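Local coordinates for protein NADH oxidase (Thermus thermophilus, PDB 6RVB) that reduces coenzyme A disulfide with electrons from NADH by way of a bound FAD, as a class-III pyridine nucleotide-disulfide oxidoreductase, at residues A[266-271]-A[317-322]; A[253-258]-A[270-275]; A[120-125]-A[214-219]. One frame throughout, in Å; residues are numbered along the deposited sequence.

Contact 1. Residues A[266-271]-A[317-322]; sequences DERMRT and EARFLG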
ATOM      1  N   ASP A 266      23.810   8.655  17.985  1.00 40.54           N
ATOM      2  CA  ASP A 266      23.470   7.304  18.390  1.00 40.02           C
ATOM      3  C   ASP A 266      21.985   7.018  18.357  1.00 40.89           C
ATOM      4  O   ASP A 266      21.233   7.843  17.875  1.00 41.13           O
ATOM      5  CB  ASP A 266      24.073   6.968  19.734  1.00 37.51           C
ATOM      6  CG  ASP A 266      23.553   7.795  20.851  1.00 46.42           C
ATOM      7  OD1 ASP A 266      22.593   8.506  20.672  1.00 41.63           O
ATOM      8  OD2 ASP A 266      24.121   7.687  21.953  1.00 60.89           O
ATOM      9  N   GLU A 267      21.561   5.851  18.833  1.00 36.35           N
ATOM     10  CA  GLU A 267      20.159   5.491  18.763  1.00 34.31           C
ATOM     11  C   GLU A 267      19.355   6.385  19.693  1.00 42.51           C
ATOM     12  O   GLU A 267      18.166   6.254  19.803  1.00 45.16           O
ATOM     13  CB  GLU A 267      19.909   4.017  19.095  1.00 42.53           C
ATOM     14  CG  GLU A 267      20.675   2.969  18.339  1.00 46.18           C
ATOM     15  CD  GLU A 267      20.288   1.543  18.747  1.00 70.27           C
ATOM     16  OE1 GLU A 267      20.708   0.607  18.048  1.00 77.47           O
ATOM     17  OE2 GLU A 267      19.551   1.323  19.741  1.00 66.19           O
ATOM     18  N   ARG A 268      19.977   7.296  20.409  1.00 41.11           N
ATOM     19  CA  ARG A 268      19.209   8.098  21.340  1.00 40.56           C
ATOM     20  C   ARG A 268      19.302   9.507  20.901  1.00 46.28           C
ATOM     21  O   ARG A 268      18.932  10.414  21.653  1.00 45.89           O
ATOM     22  CB  ARG A 268      19.740   8.009  22.737  1.00 43.93           C
ATOM     23  CG  ARG A 268      18.827   7.492  23.652  1.00 43.28           C
ATOM     24  CD  ARG A 268      19.406   6.330  24.306  1.00 55.10           C
ATOM     25  NE  ARG A 268      20.135   6.669  25.529  1.00 72.90           N
ATOM     26  CZ  ARG A 268      21.457   6.616  25.665  1.00 74.15           C
ATOM     27  NH1 ARG A 268      22.255   6.231  24.610  1.00 61.06           N
ATOM     28  NH2 ARG A 268      21.948   6.933  26.866  1.00 44.52           N
ATOM     29  N   MET A 269      19.800   9.678  19.677  1.00 42.42           N
ATOM     30  CA  MET A 269      19.964  10.974  19.074  1.00 41.70           C
ATOM     31  C   MET A 269      21.034  11.841  19.771  1.00 45.86           C
ATOM     32  O   MET A 269      21.054  13.033  19.618  1.00 49.57           O
ATOM     33  CB  MET A 269      18.587  11.629  18.964  1.00 37.79           C
ATOM     34  CG  MET A 269      17.632  10.773  18.116  1.00 34.01           C
ATOM     35  SD  MET A 269      18.148  10.780  16.443  1.00 42.27           S
ATOM     36  CE  MET A 269      18.832   9.178  16.436  1.00 52.36           C
ATOM     37  N   ARG A 270      21.947  11.230  20.514  1.00 45.33           N
ATOM     38  CA  ARG A 270      22.959  11.979  21.189  1.00 45.43           C
ATOM     39  C   ARG A 270      24.195  12.250  20.393  1.00 46.49           C
ATOM     40  O   ARG A 270      24.673  11.399  19.704  1.00 43.80           O
ATOM     41  CB  ARG A 270      23.389  11.255  22.415  1.00 44.28           C
ATOM     42  CG  ARG A 270      24.057  12.312  23.523  1.00 82.33           C
ATOM     43  CD  ARG A 270      23.932  11.913  25.121  1.00 95.64           C
ATOM     44  NE  ARG A 270      24.633  10.640  25.420  1.00105.70           N
ATOM     45  CZ  ARG A 270      24.166   9.475  25.061  1.00 78.82           C
ATOM     46  NH1 ARG A 270      23.015   9.463  24.456  1.00 69.91           N
ATOM     47  NH2 ARG A 270      24.834   8.379  25.278  1.00 56.59           N
ATOM     48  N   THR A 271      24.726  13.455  20.484  1.00 42.89           N
ATOM     49  CA  THR A 271      25.982  13.754  19.837  1.00 41.39           C
ATOM     50  C   THR A 271      27.129  13.353  20.715  1.00 38.53           C
ATOM     51  O   THR A 271      26.959  12.734  21.755  1.00 45.13           O
ATOM     52  CB  THR A 271      26.120  15.226  19.504  1.00 47.49           C
ATOM     53  OG1 THR A 271      26.162  16.008  20.689  1.00 39.93           O
ATOM     54  CG2 THR A 271      24.957  15.676  18.748  1.00 46.06           C
ATOM     55  N   GLU A 317      12.058   6.088  27.810  1.00 46.74           N
ATOM     56  CA  GLU A 317      12.908   5.224  27.064  1.00 55.08           C
ATOM     57  C   GLU A 317      12.496   5.282  25.591  1.00 56.42           C
ATOM     58  O   GLU A 317      11.371   4.983  25.247  1.00 45.57           O
ATOM     59  CB  GLU A 317      12.803   3.781  27.573  1.00 59.77           C
ATOM     60  CG  GLU A 317      13.450   2.762  26.647  1.00 70.86           C
ATOM     61  CD  GLU A 317      13.224   1.353  27.096  1.00 99.02           C
ATOM     62  OE1 GLU A 317      12.061   1.125  27.595  1.00 78.88           O
ATOM     63  OE2 GLU A 317      14.203   0.522  26.929  1.00101.74           O
ATOM     64  N   ALA A 318      13.402   5.648  24.692  1.00 52.97           N
ATOM     65  CA  ALA A 318      13.018   5.661  23.313  1.00 39.17           C
ATOM     66  C   ALA A 318      14.305   5.488  22.557  1.00 41.13           C
ATOM     67  O   ALA A 318      15.309   5.998  23.004  1.00 45.93           O
ATOM     68  CB  ALA A 318      12.413   6.949  23.031  1.00 38.31           C
ATOM     69  N   ARG A 319      14.303   4.721  21.465  1.00 38.68           N
ATOM     70  CA  ARG A 319      15.508   4.565  20.642  1.00 40.79           C
ATOM     71  C   ARG A 319      15.097   4.768  19.185  1.00 42.12           C
ATOM     72  O   ARG A 319      13.975   4.507  18.862  1.00 52.27           O
ATOM     73  CB  ARG A 319      16.151   3.231  20.837  1.00 35.13           C
ATOM     74  CG  ARG A 319      16.766   3.030  22.136  1.00 41.17           C
ATOM     75  CD  ARG A 319      17.824   1.894  22.199  1.00 44.34           C
ATOM     76  NE  ARG A 319      18.758   2.277  23.218  1.00 55.31           N
ATOM     77  CZ  ARG A 319      20.058   2.417  23.069  1.00 63.38           C
ATOM     78  NH1 ARG A 319      20.599   2.133  21.929  1.00 57.56           N
ATOM     79  NH2 ARG A 319      20.821   2.849  24.072  1.00 66.53           N
ATOM     80  N   PHE A 320      15.950   5.356  18.352  1.00 43.78           N
ATOM     81  CA  PHE A 320      15.730   5.445  16.916  1.00 40.36           C
ATOM     82  C   PHE A 320      16.593   4.395  16.205  1.00 45.13           C
ATOM     83  O   PHE A 320      17.826   4.437  16.284  1.00 43.49           O
ATOM     84  CB  PHE A 320      16.024   6.830  16.382  1.00 33.66           C
ATOM     85  CG  PHE A 320      15.872   6.931  14.899  1.00 42.39           C
ATOM     86  CD1 PHE A 320      14.621   6.838  14.304  1.00 43.60           C
ATOM     87  CD2 PHE A 320      16.980   7.120  14.063  1.00 46.29           C
ATOM     88  CE1 PHE A 320      14.468   6.922  12.932  1.00 39.33           C
ATOM     89  CE2 PHE A 320      16.821   7.228  12.666  1.00 43.47           C
ATOM     90  CZ  PHE A 320      15.585   7.125  12.116  1.00 35.23           C
ATOM     91  N   LEU A 321      15.939   3.452  15.520  1.00 45.74           N
ATOM     92  CA  LEU A 321      16.610   2.278  15.041  1.00 42.46           C
ATOM     93  C   LEU A 321      17.030   2.217  13.624  1.00 44.50           C
ATOM     94  O   LEU A 321      17.560   1.217  13.218  1.00 47.20           O
ATOM     95  CB  LEU A 321      15.752   1.091  15.331  1.00 42.83           C
ATOM     96  CG  LEU A 321      15.503   0.802  16.809  1.00 35.15           C
ATOM     97  CD1 LEU A 321      14.745  -0.468  16.927  1.00 34.29           C
ATOM     98  CD2 LEU A 321      16.757   0.553  17.547  1.00 41.58           C
ATOM     99  N   GLY A 322      16.798   3.261  12.872  1.00 40.37           N
ATOM    100  CA  GLY A 322      17.347   3.324  11.547  1.00 37.28           C
ATOM    101  C   GLY A 322      16.395   3.643  10.429  1.00 43.39           C
ATOM    102  O   GLY A 322      15.188   3.796  10.650  1.00 46.85           O
TER
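Glu267 and Phe320 meet where a type I beta turn, running from Asp266 to Met269, rests against the loop that leads from helix 299-313 towards strand 327-331. The contact illustrates how two irregular segments can be joined by a closely packed inner side and a charged outer one. On the inner side Phe320 N donates to Glu267 O over 2.8 Å, an almost straight bond with an angle of 165° at the hydrogen. Beside it the bent side chain of Met269 brings CE to 3.6 Å from Phe320 CD2, a Met-aromatic contact in which SD lies 5.3 Å from the ring centroid and oblique to it. The Phe320 and His305 rings meet edge-to-face, and helix 299-313 backs both Met269 and Phe320, Thr308 touching the first and Lys304 the second. The outer side is looser and polar. Glu267 extends its chain beyond CG (chi2 -178°), and OE2 takes a salt-bridging hydrogen bond from Arg319 NH1 at 2.6 Å. The oxygen sits in the guanidinium plane, whereas the nitrogen comes from above the carboxylate, the two planes being 70° apart. Leu321 CD2 flanks the same carboxylate. Arg268 NH1 approaches Arg319 NH2 to 3.7 Å, a like-charge pair whose repulsion Glu267 may offset. An alanine in place of the glutamate would probably leave the Arg319 guanidinium without its charged mate beside Arg268 and free to turn. Asp266 may offset charge on the other flank, its OD2 forming salt bridges to Arg268 and to Arg270, whose NH1 is 3.3 Å from it. The other oxygen, Asp266 OD1, accepts from Arg270 N at 2.8 Å, the donor standing above the carboxylate plane.

Contact 2. Residues A[253-258]-A[270-275]; sequences MGVALG and RTNLEG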
ATOM      1  N   MET A 253      30.888  24.603  18.083  1.00 58.49           N
ATOM      2  CA  MET A 253      30.810  24.199  19.467  1.00 56.77           C
ATOM      3  C   MET A 253      31.475  22.880  19.701  1.00 53.63           C
ATOM      4  O   MET A 253      31.520  22.420  20.822  1.00 57.67           O
ATOM      5  CB  MET A 253      29.387  24.224  19.961  1.00 50.95           C
ATOM      6  CG  MET A 253      28.483  23.307  19.319  1.00 46.06           C
ATOM      7  SD  MET A 253      26.910  23.298  20.186  1.00 60.20           S
ATOM      8  CE  MET A 253      27.246  22.309  21.622  1.00 52.83           C
ATOM      9  N   GLY A 254      32.029  22.294  18.641  1.00 51.87           N
ATOM     10  CA  GLY A 254      32.747  21.032  18.727  1.00 54.76           C
ATOM     11  C   GLY A 254      31.983  19.729  18.786  1.00 52.87           C
ATOM     12  O   GLY A 254      32.468  18.745  19.381  1.00 48.03           O
ATOM     13  N   VAL A 255      30.792  19.737  18.198  1.00 49.58           N
ATOM     14  CA  VAL A 255      30.027  18.529  17.878  1.00 46.81           C
ATOM     15  C   VAL A 255      30.686  17.756  16.681  1.00 40.76           C
ATOM     16  O   VAL A 255      31.120  18.359  15.732  1.00 51.79           O
ATOM     17  CB  VAL A 255      28.600  18.930  17.490  1.00 41.53           C
ATOM     18  CG1 VAL A 255      27.854  17.775  16.897  1.00 38.43           C
ATOM     19  CG2 VAL A 255      27.879  19.492  18.652  1.00 40.47           C
ATOM     20  N   ALA A 256      30.815  16.450  16.746  1.00 36.19           N
ATOM     21  CA  ALA A 256      31.366  15.694  15.649  1.00 41.00           C
ATOM     22  C   ALA A 256      30.461  15.498  14.487  1.00 45.94           C
ATOM     23  O   ALA A 256      29.282  15.246  14.644  1.00 49.51           O
ATOM     24  CB  ALA A 256      31.786  14.429  16.090  1.00 34.88           C
ATOM     25  N   LEU A 257      31.051  15.601  13.303  1.00 47.83           N
ATOM     26  CA  LEU A 257      30.349  15.278  12.082  1.00 47.32           C
ATOM     27  C   LEU A 257      30.642  13.837  11.687  1.00 46.10           C
ATOM     28  O   LEU A 257      31.712  13.308  11.974  1.00 53.20           O
ATOM     29  CB  LEU A 257      30.706  16.237  10.977  1.00 38.65           C
ATOM     30  CG  LEU A 257      30.414  17.677  11.288  1.00 47.01           C
ATOM     31  CD1 LEU A 257      30.625  18.517  10.031  1.00 39.99           C
ATOM     32  CD2 LEU A 257      28.993  17.771  11.794  1.00 47.05           C
ATOM     33  N   GLY A 258      29.669  13.196  11.049  1.00 46.75           N
ATOM     34  CA  GLY A 258      29.856  11.835  10.611  1.00 48.40           C
ATOM     35  C   GLY A 258      30.458  11.855   9.235  1.00 47.73           C
ATOM     36  O   GLY A 258      30.690  12.901   8.684  1.00 50.18           O
ATOM     37  N   ARG A 270      21.947  11.230  20.514  1.00 45.33           N
ATOM     38  CA  ARG A 270      22.959  11.979  21.189  1.00 45.43           C
ATOM     39  C   ARG A 270      24.195  12.250  20.393  1.00 46.49           C
ATOM     40  O   ARG A 270      24.673  11.399  19.704  1.00 43.80           O
ATOM     41  CB  ARG A 270      23.389  11.255  22.415  1.00 44.28           C
ATOM     42  CG  ARG A 270      24.057  12.312  23.523  1.00 82.33           C
ATOM     43  CD  ARG A 270      23.932  11.913  25.121  1.00 95.64           C
ATOM     44  NE  ARG A 270      24.633  10.640  25.420  1.00105.70           N
ATOM     45  CZ  ARG A 270      24.166   9.475  25.061  1.00 78.82           C
ATOM     46  NH1 ARG A 270      23.015   9.463  24.456  1.00 69.91           N
ATOM     47  NH2 ARG A 270      24.834   8.379  25.278  1.00 56.59           N
ATOM     48  N   THR A 271      24.726  13.455  20.484  1.00 42.89           N
ATOM     49  CA  THR A 271      25.982  13.754  19.837  1.00 41.39           C
ATOM     50  C   THR A 271      27.129  13.353  20.715  1.00 38.53           C
ATOM     51  O   THR A 271      26.959  12.734  21.755  1.00 45.13           O
ATOM     52  CB  THR A 271      26.120  15.226  19.504  1.00 47.49           C
ATOM     53  OG1 THR A 271      26.162  16.008  20.689  1.00 39.93           O
ATOM     54  CG2 THR A 271      24.957  15.676  18.748  1.00 46.06           C
ATOM     55  N   ASN A 272      28.317  13.712  20.294  1.00 47.40           N
ATOM     56  CA  ASN A 272      29.484  13.381  21.055  1.00 39.80           C
ATOM     57  C   ASN A 272      29.577  14.192  22.349  1.00 41.69           C
ATOM     58  O   ASN A 272      30.363  13.891  23.173  1.00 51.38           O
ATOM     59  CB  ASN A 272      30.733  13.619  20.229  1.00 35.76           C
ATOM     60  CG  ASN A 272      30.881  15.064  19.841  1.00 48.44           C
ATOM     61  OD1 ASN A 272      31.761  15.764  20.282  1.00 47.85           O
ATOM     62  ND2 ASN A 272      29.965  15.529  19.057  1.00 56.96           N
ATOM     63  N   LEU A 273      28.816  15.241  22.540  1.00 41.58           N
ATOM     64  CA  LEU A 273      28.876  15.981  23.788  1.00 38.74           C
ATOM     65  C   LEU A 273      27.757  15.649  24.717  1.00 48.03           C
ATOM     66  O   LEU A 273      26.584  15.530  24.257  1.00 56.56           O
ATOM     67  CB  LEU A 273      28.756  17.455  23.454  1.00 45.61           C
ATOM     68  CG  LEU A 273      29.817  17.956  22.458  1.00 45.10           C
ATOM     69  CD1 LEU A 273      29.732  19.407  22.279  1.00 43.69           C
ATOM     70  CD2 LEU A 273      31.101  17.646  22.873  1.00 27.07           C
ATOM     71  N   GLU A 274      28.069  15.534  26.024  1.00 50.71           N
ATOM     72  CA  GLU A 274      26.992  15.213  27.045  1.00 54.11           C
ATOM     73  C   GLU A 274      26.014  16.330  27.006  1.00 46.13           C
ATOM     74  O   GLU A 274      26.489  17.430  26.976  1.00 44.45           O
ATOM     75  CB  GLU A 274      27.486  15.143  28.494  1.00 55.15           C
ATOM     76  CG  GLU A 274      27.901  13.775  29.099  1.00 75.33           C
ATOM     77  CD  GLU A 274      26.800  12.650  29.031  1.00117.44           C
ATOM     78  OE1 GLU A 274      27.207  11.449  29.139  1.00117.53           O
ATOM     79  OE2 GLU A 274      25.560  12.945  28.874  1.00110.99           O
ATOM     80  N   GLY A 275      24.700  16.069  26.937  1.00 44.04           N
ATOM     81  CA  GLY A 275      23.696  17.133  26.847  1.00 35.20           C
ATOM     82  C   GLY A 275      23.192  17.590  25.489  1.00 48.31           C
ATOM     83  O   GLY A 275      22.172  18.267  25.362  1.00 41.68           O
TER
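An apolar contact between Leu273 and the residues Met253 and Val255 closes a short excursion of the chain, just after helix 248-252 and just before strand 276-278, an edge strand, within this chain, of the five-stranded parallel sheet in the FAD-binding part of the fold. The helix ends in a Schellman motif, with Gly254 the first residue to leave helical angles; its positive phi of 80° is one that favours glycine. The turn made there carries the chain from Met253 round to Val255, and both side chains are brought to Leu273. Leu273 does most of its touching through CD1, which lies 3.9 Å from Met253 CE and 4.1 Å from Val255 CG2, while its other methyl, CD2, stands 3.9 Å from Gly254 O. Met253 reaches it from a chi1 of 64°, which sets CG between the backbone N and the carbonyl carbon; its chain then bends at chi3. Farther along, Val255 and Thr271 cross at about a right angle, with CG1 of the valine 4.0 Å from CG2 of the threonine. Asn272 directs its CB toward the other segment and lies beside Val255 and Ala256; Val255 CA and Asn272 CA, 6.1 Å apart, are the nearest CA pair across the contact. Around these side chains, Met253 and Val255 both touch Val276 of the adjoining strand, Met253 also touches Tyr86, and Leu273 meets Glu87 of helix 86-89. The contact thus fastens the end of one helix to the approach to a sheet strand. Thr271 turns its hydroxyl to the backbone instead: OG1 is hydrogen-bonded to Val276 O and accepts a weak bond from Leu273 N at 3.3 Å.

Contact 3. Residues A[120-125]-A[214-219]; sequences PPIPGT and EAFRGM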
ATOM      1  N   PRO A 120      25.099  25.590  -7.469  1.00 69.34           N
ATOM      2  CA  PRO A 120      26.309  25.293  -8.259  1.00 62.55           C
ATOM      3  C   PRO A 120      27.007  26.583  -8.609  1.00 61.48           C
ATOM      4  O   PRO A 120      26.429  27.679  -8.561  1.00 63.61           O
ATOM      5  CB  PRO A 120      25.728  24.714  -9.516  1.00 56.07           C
ATOM      6  CG  PRO A 120      24.477  25.612  -9.724  1.00 56.52           C
ATOM      7  CD  PRO A 120      23.986  26.053  -8.324  1.00 56.10           C
ATOM      8  N   PRO A 121      28.252  26.464  -8.987  1.00 62.96           N
ATOM      9  CA  PRO A 121      29.066  27.665  -9.221  1.00 62.01           C
ATOM     10  C   PRO A 121      28.864  28.135 -10.636  1.00 57.71           C
ATOM     11  O   PRO A 121      29.612  27.717 -11.500  1.00 48.45           O
ATOM     12  CB  PRO A 121      30.461  27.121  -9.100  1.00 50.77           C
ATOM     13  CG  PRO A 121      30.251  25.679  -9.664  1.00 54.15           C
ATOM     14  CD  PRO A 121      28.933  25.211  -9.323  1.00 47.04           C
ATOM     15  N   ILE A 122      27.873  28.990 -10.823  1.00 54.51           N
ATOM     16  CA  ILE A 122      27.525  29.515 -12.101  1.00 49.22           C
ATOM     17  C   ILE A 122      27.403  31.008 -12.014  1.00 52.77           C
ATOM     18  O   ILE A 122      26.578  31.535 -11.306  1.00 55.36           O
ATOM     19  CB  ILE A 122      26.224  28.986 -12.525  1.00 55.33           C
ATOM     20  CG1 ILE A 122      26.294  27.471 -12.684  1.00 52.69           C
ATOM     21  CG2 ILE A 122      25.818  29.619 -13.763  1.00 53.16           C
ATOM     22  CD1 ILE A 122      25.014  26.865 -13.219  1.00 49.38           C
ATOM     23  N   PRO A 123      28.229  31.702 -12.752  1.00 56.78           N
ATOM     24  CA  PRO A 123      28.103  33.147 -12.785  1.00 56.80           C
ATOM     25  C   PRO A 123      26.635  33.588 -13.162  1.00 54.05           C
ATOM     26  O   PRO A 123      26.067  33.116 -14.160  1.00 55.00           O
ATOM     27  CB  PRO A 123      29.124  33.492 -13.861  1.00 50.62           C
ATOM     28  CG  PRO A 123      29.042  32.210 -14.803  1.00 50.56           C
ATOM     29  CD  PRO A 123      29.022  31.155 -13.860  1.00 48.85           C
ATOM     30  N   GLY A 124      26.042  34.470 -12.359  1.00 52.43           N
ATOM     31  CA  GLY A 124      24.765  35.081 -12.712  1.00 55.17           C
ATOM     32  C   GLY A 124      23.684  34.558 -11.810  1.00 62.89           C
ATOM     33  O   GLY A 124      22.519  34.823 -11.968  1.00 67.44           O
ATOM     34  N   THR A 125      24.096  33.798 -10.833  1.00 58.77           N
ATOM     35  CA  THR A 125      23.199  33.186  -9.922  1.00 49.10           C
ATOM     36  C   THR A 125      22.603  34.238  -9.012  1.00 54.94           C
ATOM     37  O   THR A 125      21.533  34.078  -8.446  1.00 58.10           O
ATOM     38  CB  THR A 125      24.014  32.251  -9.092  1.00 50.47           C
ATOM     39  OG1 THR A 125      24.194  31.041  -9.811  1.00 55.28           O
ATOM     40  CG2 THR A 125      23.308  31.933  -7.855  1.00 56.67           C
ATOM     41  N   GLU A 214      26.089  26.999 -18.270  1.00 60.26           N
ATOM     42  CA  GLU A 214      27.303  27.802 -18.209  1.00 53.66           C
ATOM     43  C   GLU A 214      27.173  29.187 -17.639  1.00 51.19           C
ATOM     44  O   GLU A 214      28.127  29.679 -17.065  1.00 57.65           O
ATOM     45  CB  GLU A 214      27.939  27.900 -19.563  1.00 55.07           C
ATOM     46  CG  GLU A 214      28.886  26.801 -19.913  1.00 63.15           C
ATOM     47  CD  GLU A 214      28.895  26.538 -21.426  1.00 94.70           C
ATOM     48  OE1 GLU A 214      28.150  27.249 -22.191  1.00 85.19           O
ATOM     49  OE2 GLU A 214      29.645  25.606 -21.831  1.00 91.19           O
ATOM     50  N   ALA A 215      26.029  29.844 -17.795  1.00 49.47           N
ATOM     51  CA  ALA A 215      25.806  31.085 -17.044  1.00 56.43           C
ATOM     52  C   ALA A 215      24.441  31.600 -17.183  1.00 53.61           C
ATOM     53  O   ALA A 215      23.815  31.259 -18.131  1.00 51.86           O
ATOM     54  CB  ALA A 215      26.722  32.109 -17.477  1.00 48.94           C
ATOM     55  N   PHE A 216      24.018  32.436 -16.243  1.00 45.62           N
ATOM     56  CA  PHE A 216      22.705  32.982 -16.297  1.00 53.39           C
ATOM     57  C   PHE A 216      22.798  34.343 -16.868  1.00 58.01           C
ATOM     58  O   PHE A 216      23.439  35.166 -16.271  1.00 57.27           O
ATOM     59  CB  PHE A 216      22.071  33.007 -14.927  1.00 50.87           C
ATOM     60  CG  PHE A 216      21.803  31.652 -14.394  1.00 58.58           C
ATOM     61  CD1 PHE A 216      20.943  30.774 -15.043  1.00 57.71           C
ATOM     62  CD2 PHE A 216      22.425  31.236 -13.248  1.00 66.03           C
ATOM     63  CE1 PHE A 216      20.707  29.549 -14.566  1.00 53.94           C
ATOM     64  CE2 PHE A 216      22.198  29.980 -12.738  1.00 61.40           C
ATOM     65  CZ  PHE A 216      21.329  29.139 -13.406  1.00 65.32           C
ATOM     66  N   ARG A 217      22.156  34.585 -18.017  1.00 58.13           N
ATOM     67  CA  ARG A 217      22.414  35.850 -18.735  1.00 62.45           C
ATOM     68  C   ARG A 217      21.524  36.984 -18.216  1.00 59.69           C
ATOM     69  O   ARG A 217      20.334  36.795 -18.030  1.00 61.12           O
ATOM     70  CB  ARG A 217      22.399  35.696 -20.303  1.00 53.81           C
ATOM     71  CG  ARG A 217      21.708  36.866 -21.013  1.00 61.85           C
ATOM     72  CD  ARG A 217      21.325  36.613 -22.449  1.00 60.69           C
ATOM     73  NE  ARG A 217      22.208  35.683 -23.151  1.00 65.10           N
ATOM     74  CZ  ARG A 217      21.869  35.174 -24.328  1.00 75.05           C
ATOM     75  NH1 ARG A 217      20.682  35.571 -24.840  1.00 60.82           N
ATOM     76  NH2 ARG A 217      22.674  34.304 -24.971  1.00 54.82           N
ATOM     77  N   GLY A 218      22.101  38.154 -17.956  1.00 62.23           N
ATOM     78  CA  GLY A 218      21.256  39.299 -17.670  1.00 68.03           C
ATOM     79  C   GLY A 218      22.074  40.377 -17.087  1.00 66.34           C
ATOM     80  O   GLY A 218      23.261  40.163 -16.880  1.00 61.01           O
ATOM     81  N   MET A 219      21.433  41.515 -16.856  1.00 71.97           N
ATOM     82  CA  MET A 219      22.128  42.666 -16.313  1.00 79.61           C
ATOM     83  C   MET A 219      21.728  42.857 -14.880  1.00 77.64           C
ATOM     84  O   MET A 219      21.554  43.970 -14.429  1.00 82.98           O
ATOM     85  CB  MET A 219      21.858  43.940 -17.142  1.00 97.57           C
ATOM     86  CG  MET A 219      22.851  44.135 -18.405  1.00 90.76           C
ATOM     87  SD  MET A 219      24.693  44.087 -17.992  1.00102.66           S
ATOM     88  CE  MET A 219      24.819  45.527 -16.849  1.00 96.98           C
TER
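Phe216 and Pro123 are joined by one backbone hydrogen bond, Phe216 N to Pro123 O, 3.0 Å long and nearly straight at 172°, with the donor lying nearly along the C=O axis. Around it the side chains form the rest of the first shell. Ile122 CG2 is 3.8 Å from Phe216 CE2, oblique to the ring, and also packs on Ala215 CA. Thr125 OG1 lies in the ring plane at the edge of Phe216, 3.7 Å from CE2. On the far side of the hydrogen bond Pro123 CG meets Ala215 CB at 3.5 Å, and Gly124 O rests near Phe216 CB.

What positions these groups is a type II beta turn from Ile122 to Thr125. Its closing backbone bond is weak, but Thr125 OG1 donates to Ile122 O over 2.9 Å, in the carbonyl plane and on a lone pair. Gly124 takes the turn's third position with phi 110°; a CB there would run into Phe216 O. Opposite, Glu214 and Ala215 form a classic beta bulge against Glu226, where strand 213-215 ends. Farther out, the Phe216 ring is bedded on Leu155, Val237 and Leu239 of the NAD-domain parallel sheet; Ile122 reaches Leu155 as well, and Pro120, at the start of this proline-rich loop, touches the bound NAD.

The chemistry implies a division of labour: one directional bond, with the packing around it, is consistent with a defined approach of the two backbones, the aromatic ring supplies apolar area, and the threonine hydroxyl, bonded to the turn's carbonyl, lies against the ring edge with its donor engaged.

How the contacts relate
From the N terminus, contact 3 comes first, closing a loop of 88 residues between 120-125 and 214-219 and joining the segment after strand 115-117 to the end of strand 213-215 in the NAD-binding part of the fold. Contact 2 follows in series and closes only 11 residues, from the end of helix 248-252 to the approach to strand 276-278. Contact 1 shares Arg270 and Thr271 with it and ties the loop before strand 276-278 to the loop after helix 299-313. The spans 253-275 and 266-322 therefore overlap, neither enclosing the other. The centres of contacts 1 and 2 are 14 Å apart, whereas that of contact 3 lies 43 Å from contact 1, across the chain's centre.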